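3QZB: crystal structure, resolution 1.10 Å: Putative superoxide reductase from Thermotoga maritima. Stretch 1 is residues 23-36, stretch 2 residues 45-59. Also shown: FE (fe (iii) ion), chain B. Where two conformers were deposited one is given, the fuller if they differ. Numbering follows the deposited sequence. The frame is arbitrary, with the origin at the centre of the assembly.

Stretch 1 (23-36) DFKKEKHVPVIEAP
Stretch 2, residues 45-59: VQIVVTVGKEIPHPN

Two antiparallel strands zip together at one end and, past the end of the ladder, continue into loops that close on a shared iron ion. The strand around 31-34 runs against 45-51 at 158° between N-to-C directions, the axes approaching to 4.4 Å. Two hydrogen-bonded pairs set the register. Val32 faces Thr50 (CA-CA 5.2 Å), with Val32 N to Thr50 O at 2.9 Å and Thr50 N to Val32 O at 3.0 Å; Glu34 faces Val48 (CA-CA 5.0 Å), with Glu34 N to Val48 O at 2.8 Å and Val48 N to Glu34 O at 2.9 Å. Between them sits the non-hydrogen-bonded pair Ile33-Val49, where Val49 CA lies 3.2 Å from Val32 O. Phi/psi stay extended, -103/121 at Val32 and -129/131 at Val49.

Alternation sorts the side chains. Pro31, Ile33, Val49 and Val51 share an apolar face, Pro31 CB lying 3.9 Å from Val49 CG1 and 4.0 Å from Val51 CG2; Ile33 is m,t and both valines t. The other face carries Val32, Glu34, Val48 and Thr50. There Glu34 (m,t) reaches Lys53 (t,p,t,t) in a long salt bridge, OE2 to NZ 3.4 Å, its hydrogen bond weak; water 5 supplements it, 2.5 Å from Glu34 OE2 and 3.1 Å from Lys53 NZ.

A type I turn, Glu27 to Val30, precedes the first strand. Gly52 turns at 84/30, a positive phi that favours glycine, and an ideal CB would clash with His57 N. Water 2 joins the loops, donating to Lys28 O (2.8 Å) and Val30 O (2.7 Å) while accepting from Gly52 N (2.9 Å).

His29 (m) and His57 (t) each place NE2 2.2 Å from FE; the two NE2 atoms, 3.0 Å apart, are co-ligands. Glu27 OE2 accepts from His29 ND1 at 2.7 Å, and Pro58 O from His57 ND1 at 2.7 Å, orienting both imidazoles.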

# COMPACT_ATOMS: atom_id res chain seq x y z
N ASP A 23 -1.67 4.81 26.63
CA ASP A 23 -2.14 3.59 27.26
C ASP A 23 -3.40 3.10 26.60
O ASP A 23 -4.41 3.77 26.61
CB ASP A 23 -2.48 3.97 28.71
CG ASP A 23 -2.84 2.79 29.58
OD1 ASP A 23 -3.05 1.67 29.07
OD2 ASP A 23 -2.88 3.01 30.83
N PHE A 24 -3.37 1.90 26.04
CA PHE A 24 -4.55 1.35 25.36
C PHE A 24 -5.77 1.18 26.27
O PHE A 24 -6.89 1.11 25.79
CB PHE A 24 -4.22 0.04 24.64
CG PHE A 24 -4.10 -1.16 25.54
CD1 PHE A 24 -2.91 -1.46 26.17
CD2 PHE A 24 -5.22 -1.96 25.81
CE1 PHE A 24 -2.79 -2.56 26.99
CE2 PHE A 24 -5.11 -3.05 26.66
CZ PHE A 24 -3.91 -3.36 27.24
N LYS A 25 -5.53 1.12 27.58
CA LYS A 25 -6.64 1.07 28.52
C LYS A 25 -7.37 2.40 28.65
O LYS A 25 -8.45 2.46 29.24
CB LYS A 25 -6.16 0.58 29.90
CG LYS A 25 -5.65 -0.85 29.83
CD LYS A 25 -5.21 -1.45 31.16
CE LYS A 25 -4.88 -2.95 30.95
NZ LYS A 25 -4.55 -3.71 32.20
N LYS A 26 -6.76 3.49 28.14
CA LYS A 26 -7.32 4.83 28.21
C LYS A 26 -7.63 5.41 26.84
O LYS A 26 -8.36 6.37 26.76
CB LYS A 26 -6.33 5.75 28.92
CG LYS A 26 -6.13 5.34 30.39
CD LYS A 26 -5.13 6.17 31.19
CE LYS A 26 -5.03 5.63 32.66
NZ LYS A 26 -4.02 6.34 33.53
N GLU A 27 -7.05 4.87 25.78
CA GLU A 27 -7.02 5.50 24.46
C GLU A 27 -7.30 4.46 23.38
O GLU A 27 -6.47 3.56 23.14
CB GLU A 27 -5.68 6.20 24.25
CG GLU A 27 -5.49 6.77 22.84
CD GLU A 27 -6.60 7.70 22.37
OE1 GLU A 27 -6.70 8.82 22.97
OE2 GLU A 27 -7.33 7.30 21.46
N LYS A 28 -8.45 4.57 22.70
CA LYS A 28 -8.87 3.64 21.68
C LYS A 28 -7.89 3.54 20.52
O LYS A 28 -7.88 2.51 19.84
CB LYS A 28 -10.24 4.03 21.16
CG LYS A 28 -10.31 5.35 20.42
CD LYS A 28 -11.66 5.71 19.85
CE LYS A 28 -12.74 5.89 20.81
NZ LYS A 28 -12.43 7.09 21.62
N HIS A 29 -7.12 4.58 20.22
CA HIS A 29 -6.30 4.57 19.04
C HIS A 29 -5.00 3.77 19.15
O HIS A 29 -4.35 3.56 18.13
CB HIS A 29 -5.95 5.99 18.63
CG HIS A 29 -7.08 6.77 18.06
ND1 HIS A 29 -7.83 7.67 18.79
CD2 HIS A 29 -7.62 6.71 16.83
CE1 HIS A 29 -8.76 8.16 17.96
NE2 HIS A 29 -8.67 7.57 16.78
N VAL A 30 -4.63 3.32 20.33
CA VAL A 30 -3.32 2.69 20.49
C VAL A 30 -3.32 1.33 19.77
O VAL A 30 -4.18 0.47 20.03
CB VAL A 30 -2.97 2.50 21.97
CG1 VAL A 30 -1.66 1.71 22.08
CG2 VAL A 30 -2.94 3.86 22.70
N PRO A 31 -2.32 1.07 18.90
CA PRO A 31 -2.23 -0.28 18.28
C PRO A 31 -1.59 -1.22 19.30
O PRO A 31 -0.51 -0.93 19.80
CB PRO A 31 -1.37 -0.03 17.05
CG PRO A 31 -0.47 1.10 17.42
CD PRO A 31 -1.32 2.00 18.35
N VAL A 32 -2.28 -2.30 19.61
CA VAL A 32 -1.84 -3.23 20.63
C VAL A 32 -1.23 -4.48 19.99
O VAL A 32 -1.87 -5.12 19.17
CB VAL A 32 -2.98 -3.63 21.57
CG1 VAL A 32 -2.48 -4.66 22.61
CG2 VAL A 32 -3.56 -2.37 22.25
N ILE A 33 0.04 -4.74 20.33
CA ILE A 33 0.80 -5.87 19.81
C ILE A 33 0.60 -7.10 20.70
O ILE A 33 0.72 -6.98 21.94
CB ILE A 33 2.30 -5.53 19.81
CG1 ILE A 33 2.61 -4.37 18.85
CG2 ILE A 33 3.12 -6.78 19.36
CD1 ILE A 33 3.93 -3.68 19.13
N GLU A 34 0.32 -8.24 20.09
CA GLU A 34 0.37 -9.54 20.77
C GLU A 34 1.40 -10.39 20.03
O GLU A 34 1.22 -10.69 18.86
CB GLU A 34 -0.97 -10.20 20.73
CG GLU A 34 -2.02 -9.43 21.49
CD GLU A 34 -3.40 -10.04 21.30
OE1 GLU A 34 -3.70 -11.07 21.95
OE2 GLU A 34 -4.21 -9.51 20.52
N ALA A 35 2.46 -10.74 20.73
CA ALA A 35 3.53 -11.55 20.14
C ALA A 35 4.21 -12.25 21.31
O ALA A 35 4.26 -11.71 22.41
CB ALA A 35 4.55 -10.65 19.39
N PRO A 36 4.81 -13.42 21.08
CA PRO A 36 5.57 -14.10 22.15
C PRO A 36 6.77 -13.29 22.61
O PRO A 36 7.39 -12.57 21.84
CB PRO A 36 6.01 -15.39 21.51
CG PRO A 36 5.69 -15.32 20.13
CD PRO A 36 4.88 -14.11 19.79
N VAL A 45 6.46 -16.92 13.63
CA VAL A 45 6.00 -16.15 14.78
C VAL A 45 4.71 -15.43 14.35
O VAL A 45 4.73 -14.68 13.39
CB VAL A 45 7.05 -15.11 15.26
CG1 VAL A 45 6.53 -14.33 16.48
CG2 VAL A 45 8.41 -15.72 15.52
N GLN A 46 3.64 -15.61 15.11
CA GLN A 46 2.41 -14.87 14.91
C GLN A 46 2.49 -13.54 15.65
O GLN A 46 2.73 -13.51 16.85
CB GLN A 46 1.24 -15.64 15.48
CG GLN A 46 1.11 -17.07 15.12
CD GLN A 46 0.78 -17.27 13.70
OE1 GLN A 46 1.49 -18.02 12.97
NE2 GLN A 46 -0.30 -16.67 13.25
N ILE A 47 2.26 -12.44 14.93
CA ILE A 47 2.11 -11.13 15.50
C ILE A 47 0.72 -10.60 15.16
O ILE A 47 0.34 -10.49 14.00
CB ILE A 47 3.17 -10.14 14.96
CG1 ILE A 47 4.59 -10.64 15.22
CG2 ILE A 47 2.97 -8.75 15.55
CD1 ILE A 47 5.68 -9.78 14.50
N VAL A 48 -0.05 -10.38 16.23
CA VAL A 48 -1.39 -9.78 16.08
C VAL A 48 -1.28 -8.32 16.49
O VAL A 48 -0.68 -7.98 17.52
CB VAL A 48 -2.45 -10.50 16.95
CG1 VAL A 48 -3.85 -9.96 16.60
CG2 VAL A 48 -2.40 -12.00 16.74
N VAL A 49 -1.86 -7.44 15.67
CA VAL A 49 -1.94 -6.01 16.06
C VAL A 49 -3.40 -5.58 15.88
O VAL A 49 -4.02 -5.87 14.87
CB VAL A 49 -1.02 -5.12 15.23
CG1 VAL A 49 -1.04 -3.71 15.79
CG2 VAL A 49 0.41 -5.67 15.17
N THR A 50 -3.92 -4.93 16.92
CA THR A 50 -5.33 -4.52 16.97
C THR A 50 -5.45 -3.09 17.45
O THR A 50 -4.88 -2.71 18.45
CB THR A 50 -6.10 -5.42 17.95
OG1 THR A 50 -5.85 -6.81 17.64
CG2 THR A 50 -7.60 -5.15 17.93
N VAL A 51 -6.21 -2.28 16.72
CA VAL A 51 -6.62 -0.94 17.23
C VAL A 51 -8.07 -1.12 17.72
O VAL A 51 -8.88 -1.75 17.11
CB VAL A 51 -6.52 0.13 16.12
CG1 VAL A 51 -7.04 1.48 16.61
CG2 VAL A 51 -5.06 0.26 15.64
N GLY A 52 -8.33 -0.50 18.87
CA GLY A 52 -9.66 -0.50 19.44
C GLY A 52 -9.80 -1.76 20.22
O GLY A 52 -10.88 -2.27 20.30
N LYS A 53 -8.67 -2.24 20.75
CA LYS A 53 -8.55 -3.51 21.43
C LYS A 53 -9.45 -3.65 22.67
O LYS A 53 -10.23 -4.60 22.79
CB LYS A 53 -7.08 -3.75 21.81
CG LYS A 53 -6.80 -4.98 22.61
CD LYS A 53 -7.06 -6.24 21.82
CE LYS A 53 -6.57 -7.46 22.63
NZ LYS A 53 -7.09 -8.75 22.11
N GLU A 54 -9.33 -2.69 23.56
CA GLU A 54 -10.12 -2.61 24.77
C GLU A 54 -11.21 -1.58 24.65
O GLU A 54 -12.33 -1.84 25.09
CB GLU A 54 -9.20 -2.24 25.89
CG GLU A 54 -8.44 -3.43 26.43
CD GLU A 54 -9.07 -4.02 27.66
OE1 GLU A 54 -10.27 -4.38 27.61
OE2 GLU A 54 -8.39 -4.10 28.70
N ILE A 55 -10.90 -0.42 24.11
CA ILE A 55 -11.87 0.64 23.90
C ILE A 55 -12.17 0.68 22.41
O ILE A 55 -11.27 0.93 21.61
CB ILE A 55 -11.38 2.04 24.34
CG1 ILE A 55 -10.97 2.01 25.81
CG2 ILE A 55 -12.49 3.08 24.08
CD1 ILE A 55 -10.29 3.23 26.30
N PRO A 56 -13.41 0.47 22.01
CA PRO A 56 -13.71 0.35 20.61
C PRO A 56 -13.46 1.64 19.81
O PRO A 56 -13.62 2.75 20.32
CB PRO A 56 -15.20 0.01 20.58
CG PRO A 56 -15.67 -0.11 21.94
CD PRO A 56 -14.58 0.15 22.89
N HIS A 57 -13.07 1.45 18.55
CA HIS A 57 -12.93 2.56 17.63
C HIS A 57 -14.00 2.44 16.57
O HIS A 57 -14.26 1.35 16.06
CB HIS A 57 -11.52 2.60 17.00
CG HIS A 57 -11.25 3.85 16.19
ND1 HIS A 57 -11.77 4.03 14.92
CD2 HIS A 57 -10.55 4.99 16.47
CE1 HIS A 57 -11.42 5.22 14.46
NE2 HIS A 57 -10.69 5.83 15.37
N PRO A 58 -14.61 3.58 16.15
CA PRO A 58 -15.58 3.53 15.05
C PRO A 58 -15.06 2.95 13.76
O PRO A 58 -13.82 2.99 13.49
CB PRO A 58 -15.95 5.01 14.87
CG PRO A 58 -15.73 5.63 16.20
CD PRO A 58 -14.50 4.92 16.74
N ASN A 59 -15.96 2.47 12.93
CA ASN A 59 -15.59 2.10 11.57
C ASN A 59 -16.74 2.52 10.68
O ASN A 59 -17.59 1.74 10.27
CB ASN A 59 -15.38 0.62 11.47
CG ASN A 59 -14.73 0.23 10.16
OD1 ASN A 59 -14.49 1.07 9.27
ND2 ASN A 59 -14.41 -1.08 10.04
FE FE B . -10.03 7.95 15.15
O HOH W 1 -7.94 0.04 23.51
O HOH W 2 -6.62 0.36 21.10
O HOH W 3 -3.64 -7.32 19.26
O HOH W 4 0.70 -13.85 18.83
O HOH W 5 -6.40 -10.54 19.73